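Local coordinates for trehalose-6-phosphate phosphatase (Cryptococcus neoformans, PDB 5DX9), which belongs to the phosphatases of the HAD superfamily and holds a magnesium ion and a glycan in a pocket between core and cap domains, at residues E106-S111 with P185-K190; S111-V116 with A137-H142. All blocks are in the same frame, centred on the assembly; numbering follows the deposited sequence.

Interaction 1 of 2, residues E106-S111 with P185-K190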
ATOM      1  N   GLU A 106     -16.593  -4.023  -7.364  1.00 65.30           N
ATOM      2  CA  GLU A 106     -17.948  -4.123  -7.904  1.00 67.23           C
ATOM      3  C   GLU A 106     -18.331  -5.543  -8.315  1.00 65.11           C
ATOM      4  O   GLU A 106     -19.463  -5.972  -8.096  1.00 64.68           O
ATOM      5  CB  GLU A 106     -18.110  -3.186  -9.104  1.00 71.63           C
ATOM      6  CG  GLU A 106     -18.585  -1.789  -8.745  1.00 74.18           C
ATOM      7  CD  GLU A 106     -19.944  -1.466  -9.341  1.00 81.61           C
ATOM      8  OE1 GLU A 106     -20.565  -2.373  -9.937  1.00 82.93           O
ATOM      9  OE2 GLU A 106     -20.387  -0.304  -9.216  1.00 83.40           O
ATOM     10  N   ALA A 107     -17.381  -6.270  -8.893  1.00 59.89           N
ATOM     11  CA  ALA A 107     -17.646  -7.614  -9.398  1.00 62.03           C
ATOM     12  C   ALA A 107     -17.426  -8.695  -8.340  1.00 62.44           C
ATOM     13  O   ALA A 107     -17.454  -9.888  -8.648  1.00 60.08           O
ATOM     14  CB  ALA A 107     -16.777  -7.892 -10.618  1.00 61.77           C
ATOM     15  N   LEU A 108     -17.213  -8.280  -7.097  1.00 60.72           N
ATOM     16  CA  LEU A 108     -16.912  -9.225  -6.026  1.00 58.46           C
ATOM     17  C   LEU A 108     -18.098  -9.421  -5.080  1.00 56.25           C
ATOM     18  O   LEU A 108     -18.933  -8.531  -4.917  1.00 56.25           O
ATOM     19  CB  LEU A 108     -15.687  -8.757  -5.238  1.00 56.35           C
ATOM     20  CG  LEU A 108     -14.411  -8.543  -6.054  1.00 58.00           C
ATOM     21  CD1 LEU A 108     -13.315  -7.938  -5.191  1.00 54.98           C
ATOM     22  CD2 LEU A 108     -13.952  -9.852  -6.672  1.00 57.36           C
ATOM     23  N   ASP A 109     -18.157 -10.597  -4.462  1.00 55.65           N
ATOM     24  CA  ASP A 109     -19.199 -10.922  -3.495  1.00 54.96           C
ATOM     25  C   ASP A 109     -18.888 -10.274  -2.147  1.00 55.40           C
ATOM     26  O   ASP A 109     -17.929 -10.652  -1.473  1.00 51.16           O
ATOM     27  CB  ASP A 109     -19.329 -12.443  -3.350  1.00 55.07           C
ATOM     28  CG  ASP A 109     -20.321 -12.849  -2.273  1.00 56.35           C
ATOM     29  OD1 ASP A 109     -21.267 -12.077  -2.006  1.00 54.19           O
ATOM     30  OD2 ASP A 109     -20.152 -13.946  -1.696  1.00 57.38           O
HETATM   31  N   MSE A 110     -19.704  -9.299  -1.758  1.00 53.30           N
HETATM   32  CA  MSE A 110     -19.433  -8.516  -0.555  1.00 52.12           C
HETATM   33  C   MSE A 110     -20.428  -8.791   0.571  1.00 51.10           C
HETATM   34  O   MSE A 110     -20.521  -8.022   1.531  1.00 51.12           O
HETATM   35  CB  MSE A 110     -19.435  -7.022  -0.893  1.00 52.27           C
HETATM   36  CG  MSE A 110     -18.440  -6.627  -1.979  1.00 58.75           C
HETATM   37 SE   MSE A 110     -16.576  -6.757  -1.393  1.00 63.20          SE
HETATM   38  CE  MSE A 110     -16.578  -5.298  -0.096  1.00 47.36           C
ATOM     39  N   SER A 111     -21.161  -9.894   0.462  1.00 50.65           N
ATOM     40  CA  SER A 111     -22.200 -10.215   1.439  1.00 49.77           C
ATOM     41  C   SER A 111     -21.628 -10.565   2.815  1.00 51.62           C
ATOM     42  O   SER A 111     -22.373 -10.719   3.786  1.00 49.00           O
ATOM     43  CB  SER A 111     -23.066 -11.368   0.929  1.00 49.80           C
ATOM     44  OG  SER A 111     -22.275 -12.501   0.621  1.00 55.30           O
ATOM     45  N   PRO A 185     -11.747  -7.965   1.057  1.00 43.15           N
ATOM     46  CA  PRO A 185     -12.057  -8.878  -0.041  1.00 43.65           C
ATOM     47  C   PRO A 185     -10.812  -9.670  -0.409  1.00 46.68           C
ATOM     48  O   PRO A 185      -9.715  -9.108  -0.428  1.00 44.41           O
ATOM     49  CB  PRO A 185     -12.484  -7.941  -1.175  1.00 47.19           C
ATOM     50  CG  PRO A 185     -12.873  -6.666  -0.498  1.00 49.06           C
ATOM     51  CD  PRO A 185     -11.958  -6.557   0.684  1.00 44.96           C
ATOM     52  N   LEU A 186     -10.983 -10.958  -0.682  1.00 46.39           N
ATOM     53  CA  LEU A 186      -9.855 -11.836  -0.956  1.00 47.34           C
ATOM     54  C   LEU A 186      -9.107 -11.445  -2.223  1.00 46.07           C
ATOM     55  O   LEU A 186      -7.892 -11.616  -2.307  1.00 46.53           O
ATOM     56  CB  LEU A 186     -10.326 -13.287  -1.070  1.00 44.97           C
ATOM     57  CG  LEU A 186      -9.248 -14.296  -1.477  1.00 48.80           C
ATOM     58  CD1 LEU A 186      -8.175 -14.401  -0.399  1.00 50.64           C
ATOM     59  CD2 LEU A 186      -9.861 -15.661  -1.778  1.00 48.56           C
ATOM     60  N   ALA A 187      -9.834 -10.911  -3.199  1.00 45.82           N
ATOM     61  CA  ALA A 187      -9.295 -10.732  -4.545  1.00 49.46           C
ATOM     62  C   ALA A 187      -8.565  -9.404  -4.748  1.00 46.82           C
ATOM     63  O   ALA A 187      -8.072  -9.126  -5.840  1.00 50.82           O
ATOM     64  CB  ALA A 187     -10.414 -10.872  -5.570  1.00 50.05           C
ATOM     65  N   VAL A 188      -8.492  -8.584  -3.705  1.00 49.67           N
ATOM     66  CA  VAL A 188      -7.748  -7.334  -3.799  1.00 46.37           C
ATOM     67  C   VAL A 188      -6.620  -7.274  -2.779  1.00 49.61           C
ATOM     68  O   VAL A 188      -6.718  -7.837  -1.688  1.00 47.32           O
ATOM     69  CB  VAL A 188      -8.657  -6.109  -3.596  1.00 50.84           C
ATOM     70  CG1 VAL A 188      -9.823  -6.148  -4.574  1.00 50.63           C
ATOM     71  CG2 VAL A 188      -9.146  -6.040  -2.152  1.00 48.89           C
ATOM     72  N   ASN A 189      -5.539  -6.598  -3.153  1.00 45.42           N
ATOM     73  CA  ASN A 189      -4.455  -6.301  -2.229  1.00 45.71           C
ATOM     74  C   ASN A 189      -3.596  -5.174  -2.776  1.00 46.53           C
ATOM     75  O   ASN A 189      -3.740  -4.771  -3.932  1.00 46.28           O
ATOM     76  CB  ASN A 189      -3.600  -7.544  -1.947  1.00 43.69           C
ATOM     77  CG  ASN A 189      -3.014  -8.156  -3.207  1.00 44.69           C
ATOM     78  OD1 ASN A 189      -2.064  -7.628  -3.785  1.00 46.42           O
ATOM     79  ND2 ASN A 189      -3.564  -9.291  -3.625  1.00 40.01           N
ATOM     80  N   LYS A 190      -2.708  -4.656  -1.938  1.00 46.31           N
ATOM     81  CA  LYS A 190      -1.854  -3.549  -2.336  1.00 45.83           C
ATOM     82  C   LYS A 190      -0.922  -3.939  -3.478  1.00 46.43           C
ATOM     83  O   LYS A 190      -0.466  -3.083  -4.236  1.00 47.85           O
ATOM     84  CB  LYS A 190      -1.040  -3.059  -1.142  1.00 45.90           C
ATOM     85  CG  LYS A 190      -1.876  -2.501  -0.005  1.00 44.16           C
ATOM     86  CD  LYS A 190      -1.004  -2.300   1.213  1.00 42.86           C
ATOM     87  CE  LYS A 190      -1.759  -1.628   2.340  1.00 41.07           C
ATOM     88  NZ  LYS A 190      -0.987  -1.637   3.619  1.00 44.08           N
TER
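The backbones come nearest at Met110 and Pro185, whose CA atoms lie 7.4 Å apart; 106-111 is irregular, while 185-190 leaves strand 180-185 at Pro185 and folds into a type I beta turn reaching Val188. The union is purely apolar and is carried chiefly by Leu108, whose two methyls divide the work. Leu108 CD2 rests on the CB of Ala187 at 3.8 Å, inside the turn sequence. Leu108 CD1 lies against CG1 of Val188 at 4.0 Å and CB of Pro185 at 4.1 Å, with the leucine side chain crossing the proline at about a right angle. Selenomethionine Met110 adds a second point of contact: the bend at chi2 (-70°) goes with SE at 3.8 Å from Pro185 CG, and the bend at chi3 (-68°) with CE at 4.0 Å from the same Pro185 CG. Within 106-111 an Asx turn follows, in which OD1 of Asp109 accepts from both N and OG of Ser111, two donors arriving from the same face of the carboxylate. At the other end Asn189 caps helix 190-200, and the NZ of Lys190 forms salt bridges with Asp216 and with 6-O-phosphono-alpha-D-glucopyranose. One loop runs from a core strand to a cap helix, the other from a cap strand to a core helix, consistent with the paired linkers of a HAD phosphatase whose cap is inserted into its core.

Interaction 2 of 2, residues S111-V116 with A137-H142. With G6P (6-O-phosphono-alpha-D-glucopyranose), chain B.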
ATOM      1  N   SER A 111     -21.161  -9.894   0.462  1.00 50.65           N
ATOM      2  CA  SER A 111     -22.200 -10.215   1.439  1.00 49.77           C
ATOM      3  C   SER A 111     -21.628 -10.565   2.815  1.00 51.62           C
ATOM      4  O   SER A 111     -22.373 -10.719   3.786  1.00 49.00           O
ATOM      5  CB  SER A 111     -23.066 -11.368   0.929  1.00 49.80           C
ATOM      6  OG  SER A 111     -22.275 -12.501   0.621  1.00 55.30           O
ATOM      7  N   TRP A 112     -20.305 -10.673   2.894  1.00 49.29           N
ATOM      8  CA  TRP A 112     -19.633 -11.060   4.129  1.00 47.21           C
ATOM      9  C   TRP A 112     -19.541  -9.922   5.148  1.00 46.85           C
ATOM     10  O   TRP A 112     -19.241 -10.155   6.319  1.00 49.04           O
ATOM     11  CB  TRP A 112     -18.223 -11.581   3.818  1.00 50.74           C
ATOM     12  CG  TRP A 112     -17.356 -10.592   3.066  1.00 50.28           C
ATOM     13  CD1 TRP A 112     -17.120 -10.562   1.718  1.00 46.93           C
ATOM     14  CD2 TRP A 112     -16.616  -9.495   3.624  1.00 48.39           C
ATOM     15  NE1 TRP A 112     -16.284  -9.516   1.404  1.00 44.67           N
ATOM     16  CE2 TRP A 112     -15.958  -8.847   2.555  1.00 48.87           C
ATOM     17  CE3 TRP A 112     -16.445  -8.997   4.921  1.00 48.44           C
ATOM     18  CZ2 TRP A 112     -15.146  -7.728   2.745  1.00 46.51           C
ATOM     19  CZ3 TRP A 112     -15.638  -7.883   5.106  1.00 47.38           C
ATOM     20  CH2 TRP A 112     -14.996  -7.264   4.022  1.00 44.27           C
HETATM   21  N   MSE A 113     -19.793  -8.694   4.708  1.00 45.70           N
HETATM   22  CA  MSE A 113     -19.567  -7.530   5.561  1.00 48.06           C
HETATM   23  C   MSE A 113     -20.439  -7.520   6.815  1.00 48.48           C
HETATM   24  O   MSE A 113     -19.950  -7.227   7.910  1.00 45.93           O
HETATM   25  CB  MSE A 113     -19.784  -6.244   4.770  1.00 45.73           C
HETATM   26  CG  MSE A 113     -18.831  -6.102   3.596  1.00 55.57           C
HETATM   27 SE   MSE A 113     -18.317  -4.254   3.250  1.00 83.12          SE
HETATM   28  CE  MSE A 113     -17.298  -3.922   4.873  1.00 54.05           C
ATOM     29  N   SER A 114     -21.722  -7.836   6.656  1.00 46.52           N
ATOM     30  CA  SER A 114     -22.639  -7.880   7.793  1.00 45.70           C
ATOM     31  C   SER A 114     -22.163  -8.884   8.828  1.00 46.35           C
ATOM     32  O   SER A 114     -22.148  -8.602  10.025  1.00 48.27           O
ATOM     33  CB  SER A 114     -24.055  -8.236   7.338  1.00 45.16           C
ATOM     34  OG  SER A 114     -24.541  -7.289   6.405  1.00 53.81           O
ATOM     35  N   GLU A 115     -21.774 -10.062   8.349  1.00 46.19           N
ATOM     36  CA  GLU A 115     -21.320 -11.141   9.216  1.00 48.55           C
ATOM     37  C   GLU A 115     -20.099 -10.717  10.022  1.00 48.47           C
ATOM     38  O   GLU A 115     -20.013 -10.983  11.221  1.00 49.61           O
ATOM     39  CB  GLU A 115     -21.001 -12.391   8.390  1.00 51.70           C
ATOM     40  CG  GLU A 115     -22.168 -12.889   7.545  1.00 56.02           C
ATOM     41  CD  GLU A 115     -21.773 -14.001   6.587  1.00 57.57           C
ATOM     42  OE1 GLU A 115     -20.658 -13.945   6.024  1.00 57.06           O
ATOM     43  OE2 GLU A 115     -22.581 -14.932   6.393  1.00 61.15           O
ATOM     44  N   VAL A 116     -19.160 -10.053   9.358  1.00 46.38           N
ATOM     45  CA  VAL A 116     -17.945  -9.592  10.016  1.00 45.19           C
ATOM     46  C   VAL A 116     -18.237  -8.458  10.987  1.00 44.88           C
ATOM     47  O   VAL A 116     -17.685  -8.424  12.088  1.00 45.12           O
ATOM     48  CB  VAL A 116     -16.890  -9.129   8.994  1.00 45.12           C
ATOM     49  CG1 VAL A 116     -15.830  -8.265   9.671  1.00 40.60           C
ATOM     50  CG2 VAL A 116     -16.258 -10.336   8.315  1.00 46.14           C
ATOM     51  N   ALA A 137     -15.345  -1.147   1.903  1.00 45.95           N
ATOM     52  CA  ALA A 137     -15.140  -2.509   1.420  1.00 47.88           C
ATOM     53  C   ALA A 137     -14.321  -3.352   2.400  1.00 49.01           C
ATOM     54  O   ALA A 137     -13.927  -4.474   2.086  1.00 47.48           O
ATOM     55  CB  ALA A 137     -14.466  -2.489   0.054  1.00 47.72           C
ATOM     56  N   SER A 138     -14.069  -2.807   3.584  1.00 46.99           N
ATOM     57  CA  SER A 138     -13.315  -3.520   4.610  1.00 47.48           C
ATOM     58  C   SER A 138     -13.749  -3.087   6.002  1.00 40.55           C
ATOM     59  O   SER A 138     -14.357  -2.034   6.170  1.00 44.45           O
ATOM     60  CB  SER A 138     -11.812  -3.290   4.432  1.00 44.68           C
ATOM     61  OG  SER A 138     -11.492  -1.909   4.511  1.00 45.00           O
ATOM     62  N   ILE A 139     -13.428  -3.900   7.001  1.00 42.43           N
ATOM     63  CA  ILE A 139     -13.770  -3.569   8.376  1.00 44.04           C
ATOM     64  C   ILE A 139     -12.601  -3.843   9.314  1.00 42.96           C
ATOM     65  O   ILE A 139     -11.990  -4.911   9.269  1.00 42.59           O
ATOM     66  CB  ILE A 139     -14.997  -4.362   8.863  1.00 41.23           C
ATOM     67  CG1 ILE A 139     -16.153  -4.238   7.868  1.00 43.28           C
ATOM     68  CG2 ILE A 139     -15.403  -3.895  10.256  1.00 41.98           C
ATOM     69  CD1 ILE A 139     -17.315  -5.173   8.159  1.00 47.60           C
ATOM     70  N   THR A 140     -12.305  -2.876  10.171  1.00 42.42           N
ATOM     71  CA  THR A 140     -11.192  -2.996  11.099  1.00 45.25           C
ATOM     72  C   THR A 140     -11.661  -2.938  12.545  1.00 44.04           C
ATOM     73  O   THR A 140     -12.435  -2.059  12.916  1.00 42.65           O
ATOM     74  CB  THR A 140     -10.154  -1.888  10.876  1.00 43.67           C
ATOM     75  OG1 THR A 140      -9.691  -1.932   9.521  1.00 44.93           O
ATOM     76  CG2 THR A 140      -8.977  -2.062  11.825  1.00 43.69           C
ATOM     77  N   TRP A 141     -11.192  -3.884  13.349  1.00 42.29           N
ATOM     78  CA  TRP A 141     -11.433  -3.862  14.785  1.00 43.11           C
ATOM     79  C   TRP A 141     -10.148  -3.485  15.514  1.00 43.36           C
ATOM     80  O   TRP A 141      -9.137  -4.179  15.403  1.00 42.73           O
ATOM     81  CB  TRP A 141     -11.950  -5.217  15.273  1.00 39.25           C
ATOM     82  CG  TRP A 141     -12.263  -5.254  16.744  1.00 45.73           C
ATOM     83  CD1 TRP A 141     -13.288  -4.610  17.383  1.00 43.30           C
ATOM     84  CD2 TRP A 141     -11.558  -5.987  17.757  1.00 42.48           C
ATOM     85  NE1 TRP A 141     -13.257  -4.892  18.728  1.00 42.51           N
ATOM     86  CE2 TRP A 141     -12.205  -5.729  18.984  1.00 43.26           C
ATOM     87  CE3 TRP A 141     -10.439  -6.824  17.747  1.00 42.15           C
ATOM     88  CZ2 TRP A 141     -11.773  -6.287  20.187  1.00 47.08           C
ATOM     89  CZ3 TRP A 141     -10.010  -7.372  18.943  1.00 45.79           C
ATOM     90  CH2 TRP A 141     -10.675  -7.102  20.146  1.00 45.79           C
ATOM     91  N   HIS A 142     -10.190  -2.376  16.247  1.00 42.85           N
ATOM     92  CA  HIS A 142      -9.031  -1.894  16.986  1.00 41.37           C
ATOM     93  C   HIS A 142      -9.085  -2.313  18.449  1.00 44.14           C
ATOM     94  O   HIS A 142     -10.144  -2.261  19.071  1.00 46.16           O
ATOM     95  CB  HIS A 142      -8.936  -0.371  16.905  1.00 42.25           C
ATOM     96  CG  HIS A 142      -8.769   0.159  15.517  1.00 44.83           C
ATOM     97  ND1 HIS A 142      -7.549   0.210  14.881  1.00 45.65           N
ATOM     98  CD2 HIS A 142      -9.669   0.683  14.646  1.00 45.74           C
ATOM     99  CE1 HIS A 142      -7.701   0.730  13.677  1.00 45.24           C
ATOM    100  NE2 HIS A 142      -8.977   1.025  13.510  1.00 45.23           N
TER
HETATM  101  C1  G6P B   2      -4.873   2.170  10.372  1.00 43.13           C
HETATM  102  C2  G6P B   2      -6.332   2.300   9.955  1.00 45.05           C
HETATM  103  C3  G6P B   2      -6.964   0.946   9.701  1.00 47.04           C
HETATM  104  C4  G6P B   2      -6.207   0.211   8.614  1.00 48.43           C
HETATM  105  C5  G6P B   2      -4.673   0.258   8.744  1.00 47.92           C
HETATM  106  C6  G6P B   2      -3.986   0.291   7.365  1.00 44.86           C
HETATM  107  O1  G6P B   2      -4.722   1.597  11.673  1.00 43.69           O
HETATM  108  O2  G6P B   2      -7.046   3.001  10.972  1.00 46.41           O
HETATM  109  O3  G6P B   2      -8.312   1.105   9.235  1.00 49.05           O
HETATM  110  O4  G6P B   2      -6.706  -1.133   8.666  1.00 43.36           O
HETATM  111  O5  G6P B   2      -4.136   1.410   9.413  1.00 41.98           O
HETATM  112  O6  G6P B   2      -3.293   1.547   7.151  1.00 46.74           O
HETATM  113  P   G6P B   2      -2.017   1.653   6.145  1.00 44.37           P
HETATM  114  O1P G6P B   2      -1.876   3.102   5.459  1.00 44.09           O
HETATM  115  O2P G6P B   2      -0.782   1.400   6.920  1.00 42.70           O
HETATM  116  O3P G6P B   2      -2.214   0.513   5.026  1.00 44.18           O
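An unusually short approach marks this contact: the terminal CE of selenomethionine Met113 lies 3.2 Å from CG1 of Ile139, tighter than normal van der Waals contact, so the exact placing of that methyl is doubtful. The setting is the alpha/beta cap domain of a HAD phosphatase, where helix 112-125 packs on a four-stranded antiparallel sheet. Helix 112-116 and strand 139-142 run nearly parallel, 12° between their directions, with the axes 10.1 Å apart. Ile139 points toward the helix. Its CD1 touches CG1 of Val116 at 3.7 Å, and the two branched side chains lie alongside, running opposite ways. Trp112 is set differently: its CG sits between the backbone N and the carbonyl carbon (chi1 57°). An edge of the indole faces the loop residues Ala137 and Ser138, and CZ2 of Trp112 lies 3.5 Å from the carbonyl O of Ala137. Met113 CG covers one face of that indole, offset toward the rim. Just before the strand, Glu88 OE1 accepts from both Ala137 N and Ser138 OG, tying the strand's approach to another part of the chain. Thr140 and His142 belong to the glycan pocket. There NE2 of His142 is hydrogen-bonded to OE1 of Glu133, while O1 of 6-O-phosphono-alpha-D-glucopyranose lies in the plane of the imidazole at its edge, 3.7 Å from His142 CE1.

How the interactions relate
Interactions 1 and 2 illustrate how a cap is joined to a core: their centres lie 12 Å apart, and they share Ser111, in the run leading to helix 112-125. Both segments of interaction 2 fall between those of interaction 1 in sequence, apart from the shared Ser111, and belong to the cap. Strand 180-185, whose last residue belongs to interaction 1, is the antiparallel neighbour of strand 139-142 in the cap sheet. The contacts also meet directly, Pro185 CD lying 3.2 Å from Ala137 O and Met110 CE 3.5 Å from Ala137 CA. The linker packing thus touches the helix-sheet packing directly; Lys190, Thr140 and His142 belong to the glycan pocket.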